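Local coordinates for CELL division protein FTSZ (Haloferax volcanii, PDB 4B45) that binds GTP and, as a tubulin-like cytoskeletal protein of an archaeon, takes part in controlling cell shape, at residues A[249-254]-A[287-292]; A[264-269]-A[314-319]. All blocks are in the same frame, centred on the assembly; numbering follows the deposited sequence.

Contact 1. Residues A[249-254]-A[287-292]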
ATOM      1  N   ARG A 249      -5.454   9.132 -15.757  1.00 44.41           N
ATOM      2  CA  ARG A 249      -5.553   7.682 -15.642  1.00 50.86           C
ATOM      3  C   ARG A 249      -5.224   7.223 -14.232  1.00 48.36           C
ATOM      4  O   ARG A 249      -5.909   6.355 -13.695  1.00 50.60           O
ATOM      5  CB  ARG A 249      -4.656   6.974 -16.659  1.00 61.59           C
ATOM      6  CG  ARG A 249      -5.190   7.031 -18.086  1.00 71.75           C
ATOM      7  CD  ARG A 249      -4.688   5.858 -18.890  1.00 78.58           C
ATOM      8  NE  ARG A 249      -3.274   5.592 -18.644  1.00 87.06           N
ATOM      9  CZ  ARG A 249      -2.278   6.107 -19.359  1.00 93.00           C
ATOM     10  NH1 ARG A 249      -2.538   6.928 -20.370  1.00 97.42           N
ATOM     11  NH2 ARG A 249      -1.020   5.802 -19.061  1.00 89.28           N
ATOM     12  N   ALA A 250      -4.190   7.822 -13.636  1.00 45.26           N
ATOM     13  CA  ALA A 250      -3.755   7.465 -12.288  1.00 48.06           C
ATOM     14  C   ALA A 250      -4.893   7.650 -11.290  1.00 46.44           C
ATOM     15  O   ALA A 250      -5.107   6.815 -10.412  1.00 55.38           O
ATOM     16  CB  ALA A 250      -2.531   8.288 -11.875  1.00 44.55           C
ATOM     17  N   VAL A 251      -5.633   8.739 -11.454  1.00 43.73           N
ATOM     18  CA  VAL A 251      -6.762   9.059 -10.581  1.00 48.81           C
ATOM     19  C   VAL A 251      -8.024   8.251 -10.907  1.00 52.12           C
ATOM     20  O   VAL A 251      -8.768   7.880 -10.010  1.00 58.49           O
ATOM     21  CB  VAL A 251      -7.100  10.564 -10.660  1.00 49.96           C
ATOM     22  CG1 VAL A 251      -8.322  10.893  -9.816  1.00 53.01           C
ATOM     23  CG2 VAL A 251      -5.885  11.416 -10.250  1.00 47.23           C
ATOM     24  N   LEU A 252      -8.269   7.975 -12.186  1.00 62.42           N
ATOM     25  CA  LEU A 252      -9.537   7.351 -12.590  1.00 58.31           C
ATOM     26  C   LEU A 252      -9.472   5.838 -12.842  1.00 61.25           C
ATOM     27  O   LEU A 252     -10.363   5.105 -12.404  1.00 68.81           O
ATOM     28  CB  LEU A 252     -10.148   8.074 -13.791  1.00 48.31           C
ATOM     29  CG  LEU A 252     -10.402   9.579 -13.610  1.00 57.44           C
ATOM     30  CD1 LEU A 252     -10.735  10.233 -14.942  1.00 56.92           C
ATOM     31  CD2 LEU A 252     -11.506   9.870 -12.590  1.00 57.19           C
ATOM     32  N   THR A 253      -8.436   5.360 -13.532  1.00 60.59           N
ATOM     33  CA  THR A 253      -8.320   3.919 -13.780  1.00 63.25           C
ATOM     34  C   THR A 253      -7.198   3.216 -13.020  1.00 61.36           C
ATOM     35  O   THR A 253      -7.301   2.028 -12.724  1.00 67.91           O
ATOM     36  CB  THR A 253      -8.158   3.573 -15.287  1.00 69.99           C
ATOM     37  OG1 THR A 253      -6.863   3.968 -15.755  1.00 73.59           O
ATOM     38  CG2 THR A 253      -9.213   4.249 -16.112  1.00 69.29           C
ATOM     39  N   GLY A 254      -6.122   3.926 -12.717  1.00 54.57           N
ATOM     40  CA  GLY A 254      -4.913   3.265 -12.252  1.00 48.66           C
ATOM     41  C   GLY A 254      -4.748   3.222 -10.750  1.00 46.18           C
ATOM     42  O   GLY A 254      -3.641   3.056 -10.242  1.00 41.89           O
ATOM     43  N   ARG A 287      -3.857  21.068 -11.197  1.00 47.87           N
ATOM     44  CA  ARG A 287      -5.091  21.838 -11.117  1.00 45.71           C
ATOM     45  C   ARG A 287      -6.276  20.932 -11.435  1.00 51.17           C
ATOM     46  O   ARG A 287      -7.315  20.989 -10.769  1.00 48.90           O
ATOM     47  CB  ARG A 287      -5.046  23.045 -12.066  1.00 49.56           C
ATOM     48  CG  ARG A 287      -6.371  23.771 -12.210  1.00 59.03           C
ATOM     49  CD  ARG A 287      -6.176  25.116 -12.904  1.00 73.50           C
ATOM     50  NE  ARG A 287      -7.388  25.600 -13.564  1.00 85.88           N
ATOM     51  CZ  ARG A 287      -7.611  25.528 -14.875  1.00 91.39           C
ATOM     52  NH1 ARG A 287      -6.704  24.992 -15.684  1.00 85.29           N
ATOM     53  NH2 ARG A 287      -8.748  25.992 -15.382  1.00 96.09           N
ATOM     54  N   TRP A 288      -6.113  20.096 -12.459  1.00 41.26           N
ATOM     55  CA  TRP A 288      -7.121  19.086 -12.769  1.00 47.00           C
ATOM     56  C   TRP A 288      -7.446  18.151 -11.586  1.00 46.12           C
ATOM     57  O   TRP A 288      -8.616  17.844 -11.343  1.00 44.61           O
ATOM     58  CB  TRP A 288      -6.724  18.242 -13.985  1.00 45.72           C
ATOM     59  CG  TRP A 288      -7.803  17.250 -14.304  1.00 45.46           C
ATOM     60  CD1 TRP A 288      -8.907  17.462 -15.071  1.00 41.09           C
ATOM     61  CD2 TRP A 288      -7.906  15.912 -13.813  1.00 34.91           C
ATOM     62  NE1 TRP A 288      -9.688  16.333 -15.099  1.00 40.85           N
ATOM     63  CE2 TRP A 288      -9.095  15.364 -14.341  1.00 41.94           C
ATOM     64  CE3 TRP A 288      -7.103  15.116 -12.989  1.00 39.67           C
ATOM     65  CZ2 TRP A 288      -9.506  14.054 -14.073  1.00 45.83           C
ATOM     66  CZ3 TRP A 288      -7.509  13.813 -12.721  1.00 43.42           C
ATOM     67  CH2 TRP A 288      -8.700  13.297 -13.262  1.00 46.63           C
ATOM     68  N   VAL A 289      -6.418  17.684 -10.878  1.00 39.98           N
ATOM     69  CA  VAL A 289      -6.633  16.818  -9.710  1.00 45.46           C
ATOM     70  C   VAL A 289      -7.461  17.564  -8.674  1.00 47.45           C
ATOM     71  O   VAL A 289      -8.380  17.003  -8.104  1.00 45.18           O
ATOM     72  CB  VAL A 289      -5.302  16.313  -9.081  1.00 45.04           C
ATOM     73  CG1 VAL A 289      -5.546  15.633  -7.736  1.00 42.47           C
ATOM     74  CG2 VAL A 289      -4.597  15.346 -10.027  1.00 43.66           C
ATOM     75  N   GLU A 290      -7.155  18.848  -8.470  1.00 48.15           N
ATOM     76  CA  GLU A 290      -7.895  19.662  -7.520  1.00 43.00           C
ATOM     77  C   GLU A 290      -9.374  19.801  -7.903  1.00 48.88           C
ATOM     78  O   GLU A 290     -10.243  19.784  -7.035  1.00 53.04           O
ATOM     79  CB  GLU A 290      -7.238  21.040  -7.365  1.00 44.81           C
ATOM     80  CG  GLU A 290      -8.002  21.993  -6.455  1.00 46.76           C
ATOM     81  CD  GLU A 290      -7.276  23.308  -6.243  1.00 59.48           C
ATOM     82  OE1 GLU A 290      -7.294  24.157  -7.161  1.00 58.57           O
ATOM     83  OE2 GLU A 290      -6.681  23.494  -5.160  1.00 63.52           O
ATOM     84  N   ASP A 291      -9.655  19.933  -9.201  1.00 46.17           N
ATOM     85  CA  ASP A 291     -11.032  20.044  -9.682  1.00 51.67           C
ATOM     86  C   ASP A 291     -11.768  18.720  -9.593  1.00 50.85           C
ATOM     87  O   ASP A 291     -12.962  18.682  -9.300  1.00 51.93           O
ATOM     88  CB  ASP A 291     -11.086  20.533 -11.138  1.00 56.26           C
ATOM     89  CG  ASP A 291     -10.580  21.960 -11.308  1.00 68.55           C
ATOM     90  OD1 ASP A 291     -10.542  22.732 -10.317  1.00 68.06           O
ATOM     91  OD2 ASP A 291     -10.227  22.311 -12.455  1.00 72.03           O
ATOM     92  N   GLU A 292     -11.061  17.633  -9.875  1.00 49.33           N
ATOM     93  CA  GLU A 292     -11.666  16.305  -9.872  1.00 49.59           C
ATOM     94  C   GLU A 292     -11.948  15.774  -8.465  1.00 51.93           C
ATOM     95  O   GLU A 292     -12.987  15.169  -8.235  1.00 54.05           O
ATOM     96  CB  GLU A 292     -10.786  15.314 -10.643  1.00 49.32           C
ATOM     97  CG  GLU A 292     -11.228  13.862 -10.551  1.00 52.81           C
ATOM     98  CD  GLU A 292     -12.649  13.632 -11.020  1.00 60.59           C
ATOM     99  OE1 GLU A 292     -13.120  14.356 -11.927  1.00 61.43           O
ATOM    100  OE2 GLU A 292     -13.298  12.718 -10.471  1.00 64.59           O
TER
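Val251 and Val289 mark the nearest backbone approach, with their CA atoms 7.8 Å apart. Val251 sits in the last turn of helix 240-252. Val289 lies in helix 279-293, one turn before its end. The gap between the two helices is filled by side chains. Val251 and Trp288 carry the two largest shares of the contact. The CG of Trp288 is anti to the backbone N (chi1 -178°), and the indole reaches across with its six-membered ring leading. Val251 meets the edge of that ring. Val251 CB lies in the ring plane, 3.9 Å from Trp288 CZ3. One branch of the same valine, CG2, comes to 3.8 Å from Trp288 CZ3. Leu252 takes the next part of the edge, its CD1 4.0 Å from Trp288 CH2.

Both helices belong to the C-terminal domain of the tubulin/FtsZ fold, where they lie on one face of its sheet. Towards that sheet, Val251 CG2 also packs on Val289 CG2 at 4.1 Å. One ring face of Trp288 is covered from within its own helix. Glu292 CB stands 3.8 Å above the ring plane, displaced toward the rim. An alanine in place of Trp288 would probably leave Val251 CG2 and Leu252 CD1 without their aromatic partner and open a gap between the helices.

Glu292 has an apolar and a polar role. Its chain bends at chi2 (57°), which brings CD round. One carboxylate oxygen, OE2, lies 4.0 Å from Leu252 CD2. That oxygen is hydrogen-bonded to Ser261 OG, in the loop before strand 263-272. Ser261 also touches Val251 and Leu252, and Trp288 touches Arg248 of the facing helix.

Contact 2. Residues A[264-269]-A[314-319]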
ATOM      1  N   ASP A 264     -10.025  13.754   0.553  1.00 47.50           N
ATOM      2  CA  ASP A 264      -9.783  14.931   1.362  1.00 53.41           C
ATOM      3  C   ASP A 264      -8.433  15.562   1.016  1.00 48.32           C
ATOM      4  O   ASP A 264      -8.267  16.774   1.100  1.00 50.31           O
ATOM      5  CB  ASP A 264      -9.854  14.562   2.854  1.00 66.20           C
ATOM      6  CG  ASP A 264      -9.532  15.737   3.763  1.00 82.45           C
ATOM      7  OD1 ASP A 264     -10.385  16.644   3.896  1.00 92.42           O
ATOM      8  OD2 ASP A 264      -8.425  15.758   4.345  1.00 83.66           O
ATOM      9  N   ALA A 265      -7.467  14.739   0.633  1.00 45.08           N
ATOM     10  CA  ALA A 265      -6.136  15.244   0.325  1.00 41.30           C
ATOM     11  C   ALA A 265      -5.542  14.447  -0.819  1.00 41.37           C
ATOM     12  O   ALA A 265      -5.958  13.320  -1.089  1.00 41.89           O
ATOM     13  CB  ALA A 265      -5.228  15.157   1.556  1.00 42.06           C
ATOM     14  N   ALA A 266      -4.570  15.034  -1.501  1.00 37.48           N
ATOM     15  CA  ALA A 266      -3.938  14.352  -2.607  1.00 39.17           C
ATOM     16  C   ALA A 266      -2.505  14.805  -2.742  1.00 41.47           C
ATOM     17  O   ALA A 266      -2.161  15.929  -2.375  1.00 43.25           O
ATOM     18  CB  ALA A 266      -4.692  14.628  -3.896  1.00 35.27           C
ATOM     19  N   LEU A 267      -1.674  13.919  -3.274  1.00 38.50           N
ATOM     20  CA  LEU A 267      -0.302  14.258  -3.606  1.00 38.16           C
ATOM     21  C   LEU A 267      -0.007  13.803  -5.030  1.00 41.15           C
ATOM     22  O   LEU A 267      -0.090  12.616  -5.358  1.00 37.57           O
ATOM     23  CB  LEU A 267       0.671  13.611  -2.622  1.00 39.88           C
ATOM     24  CG  LEU A 267       2.126  13.740  -3.046  1.00 38.98           C
ATOM     25  CD1 LEU A 267       2.546  15.226  -3.024  1.00 35.43           C
ATOM     26  CD2 LEU A 267       3.031  12.893  -2.168  1.00 34.01           C
ATOM     27  N   VAL A 268       0.334  14.762  -5.881  1.00 41.80           N
ATOM     28  CA  VAL A 268       0.602  14.462  -7.272  1.00 40.70           C
ATOM     29  C   VAL A 268       2.089  14.504  -7.551  1.00 41.37           C
ATOM     30  O   VAL A 268       2.731  15.549  -7.440  1.00 42.43           O
ATOM     31  CB  VAL A 268      -0.088  15.467  -8.187  1.00 43.28           C
ATOM     32  CG1 VAL A 268       0.095  15.064  -9.638  1.00 45.95           C
ATOM     33  CG2 VAL A 268      -1.555  15.574  -7.806  1.00 37.89           C
ATOM     34  N   VAL A 269       2.630  13.353  -7.914  1.00 43.28           N
ATOM     35  CA  VAL A 269       4.038  13.245  -8.226  1.00 40.95           C
ATOM     36  C   VAL A 269       4.121  12.890  -9.699  1.00 44.94           C
ATOM     37  O   VAL A 269       3.529  11.908 -10.152  1.00 41.31           O
ATOM     38  CB  VAL A 269       4.746  12.171  -7.333  1.00 45.39           C
ATOM     39  CG1 VAL A 269       6.231  12.035  -7.682  1.00 43.50           C
ATOM     40  CG2 VAL A 269       4.595  12.507  -5.857  1.00 42.28           C
ATOM     41  N   VAL A 314      -0.164   9.285  -7.959  1.00 36.69           N
ATOM     42  CA  VAL A 314      -1.068  10.117  -7.166  1.00 39.03           C
ATOM     43  C   VAL A 314      -1.586   9.415  -5.918  1.00 44.84           C
ATOM     44  O   VAL A 314      -2.337   8.453  -6.016  1.00 41.37           O
ATOM     45  CB  VAL A 314      -2.277  10.559  -7.988  1.00 39.62           C
ATOM     46  CG1 VAL A 314      -3.206  11.385  -7.127  1.00 44.45           C
ATOM     47  CG2 VAL A 314      -1.819  11.371  -9.210  1.00 38.64           C
ATOM     48  N   LEU A 315      -1.195   9.924  -4.750  1.00 39.49           N
ATOM     49  CA  LEU A 315      -1.678   9.424  -3.468  1.00 38.57           C
ATOM     50  C   LEU A 315      -2.924  10.198  -3.089  1.00 41.25           C
ATOM     51  O   LEU A 315      -2.924  11.427  -3.118  1.00 36.49           O
ATOM     52  CB  LEU A 315      -0.602   9.607  -2.383  1.00 40.47           C
ATOM     53  CG  LEU A 315      -1.001   9.203  -0.954  1.00 46.73           C
ATOM     54  CD1 LEU A 315      -1.330   7.701  -0.864  1.00 31.51           C
ATOM     55  CD2 LEU A 315       0.068   9.604   0.084  1.00 44.33           C
ATOM     56  N   LEU A 316      -3.997   9.482  -2.764  1.00 40.56           N
ATOM     57  CA  LEU A 316      -5.237  10.116  -2.339  1.00 37.67           C
ATOM     58  C   LEU A 316      -5.530   9.741  -0.901  1.00 39.52           C
ATOM     59  O   LEU A 316      -5.691   8.562  -0.583  1.00 45.36           O
ATOM     60  CB  LEU A 316      -6.389   9.665  -3.232  1.00 38.28           C
ATOM     61  CG  LEU A 316      -6.173   9.921  -4.725  1.00 43.50           C
ATOM     62  CD1 LEU A 316      -6.824   8.850  -5.557  1.00 43.58           C
ATOM     63  CD2 LEU A 316      -6.724  11.286  -5.098  1.00 37.73           C
ATOM     64  N   GLY A 317      -5.617  10.737  -0.031  1.00 39.33           N
ATOM     65  CA  GLY A 317      -5.840  10.469   1.378  1.00 43.19           C
ATOM     66  C   GLY A 317      -7.254  10.835   1.762  1.00 45.16           C
ATOM     67  O   GLY A 317      -7.835  11.753   1.183  1.00 42.47           O
ATOM     68  N   GLY A 318      -7.822  10.111   2.722  1.00 39.49           N
ATOM     69  CA  GLY A 318      -9.189  10.371   3.158  1.00 41.46           C
ATOM     70  C   GLY A 318     -10.207  10.134   2.060  1.00 45.64           C
ATOM     71  O   GLY A 318     -11.038  10.993   1.771  1.00 49.85           O
ATOM     72  N   VAL A 319     -10.128   8.964   1.434  1.00 41.97           N
ATOM     73  CA  VAL A 319     -11.034   8.605   0.352  1.00 41.64           C
ATOM     74  C   VAL A 319     -12.443   8.346   0.877  1.00 54.29           C
ATOM     75  O   VAL A 319     -12.616   7.740   1.935  1.00 60.05           O
ATOM     76  CB  VAL A 319     -10.513   7.364  -0.367  1.00 44.96           C
ATOM     77  CG1 VAL A 319     -11.532   6.847  -1.380  1.00 47.74           C
ATOM     78  CG2 VAL A 319      -9.155   7.673  -1.018  1.00 40.56           C
TER
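Ala266 pairs with Leu316, and Val268 with Val314, at non-hydrogen-bonded positions of two antiparallel strands. The strand axes run at 170° and approach to 4.6 Å. Between these pairs, Leu267 and Leu315 bond in both directions. Leu267 N reaches Leu315 O at 2.8 Å, and Leu315 N returns to Leu267 O. Ala265 and Gly317 form the next hydrogen-bonded pair.

Val314 can be followed outward. Its CB lies 4.0 Å from Leu267 O. CG1, anti to the backbone N (chi1 179°), is 3.8 Å from that same oxygen. CG2, the other branch, meets Val268 CG1 at 4.2 Å. The two valines lie side by side and point the same way. Next to them on this face, Ala266 CB touches Leu316 CD2 at 4.1 Å. Leu267 and Leu315 occupy the other face, where they touch CB to CB and helix 210-217 covers them.

Asp264 and Ala265 both face Gly317, which makes a classic beta bulge. Ala265 N donates to Gly317 O at 3.1 Å, and Asp264 N adds a weak bond to that oxygen. Asp264 N also binds Gly318 O at 3.2 Å, with the donor above the carbonyl plane. Gly318 has a positive phi (64°), and a side chain there would clash with Asp264 CB. Strand 298-304 continues the sheet beyond Ala266 and Val268.

Backbone bonds thus fix the register, while buried aliphatic groups on both faces allow the two strands to be covered by helices.

In the fold
The centres of contacts 1 and 2 lie about 10 Å apart in the C-terminal domain, and contact 1 forms part of the helical cover over contact 2. Val289 CG2 meets Val268 CG2 at 3.8 Å. Ala250 and Val251 both pack on Val314. Along the chain the order is helix 240-252, strand 263-272, helix 279-293, then strand 309-319, so the segments alternate. The two helices share one face of the strand pair. Both contacts are away from the GTP site. Together they join helices and sheet into the body of the domain that accompanies the GTPase domain.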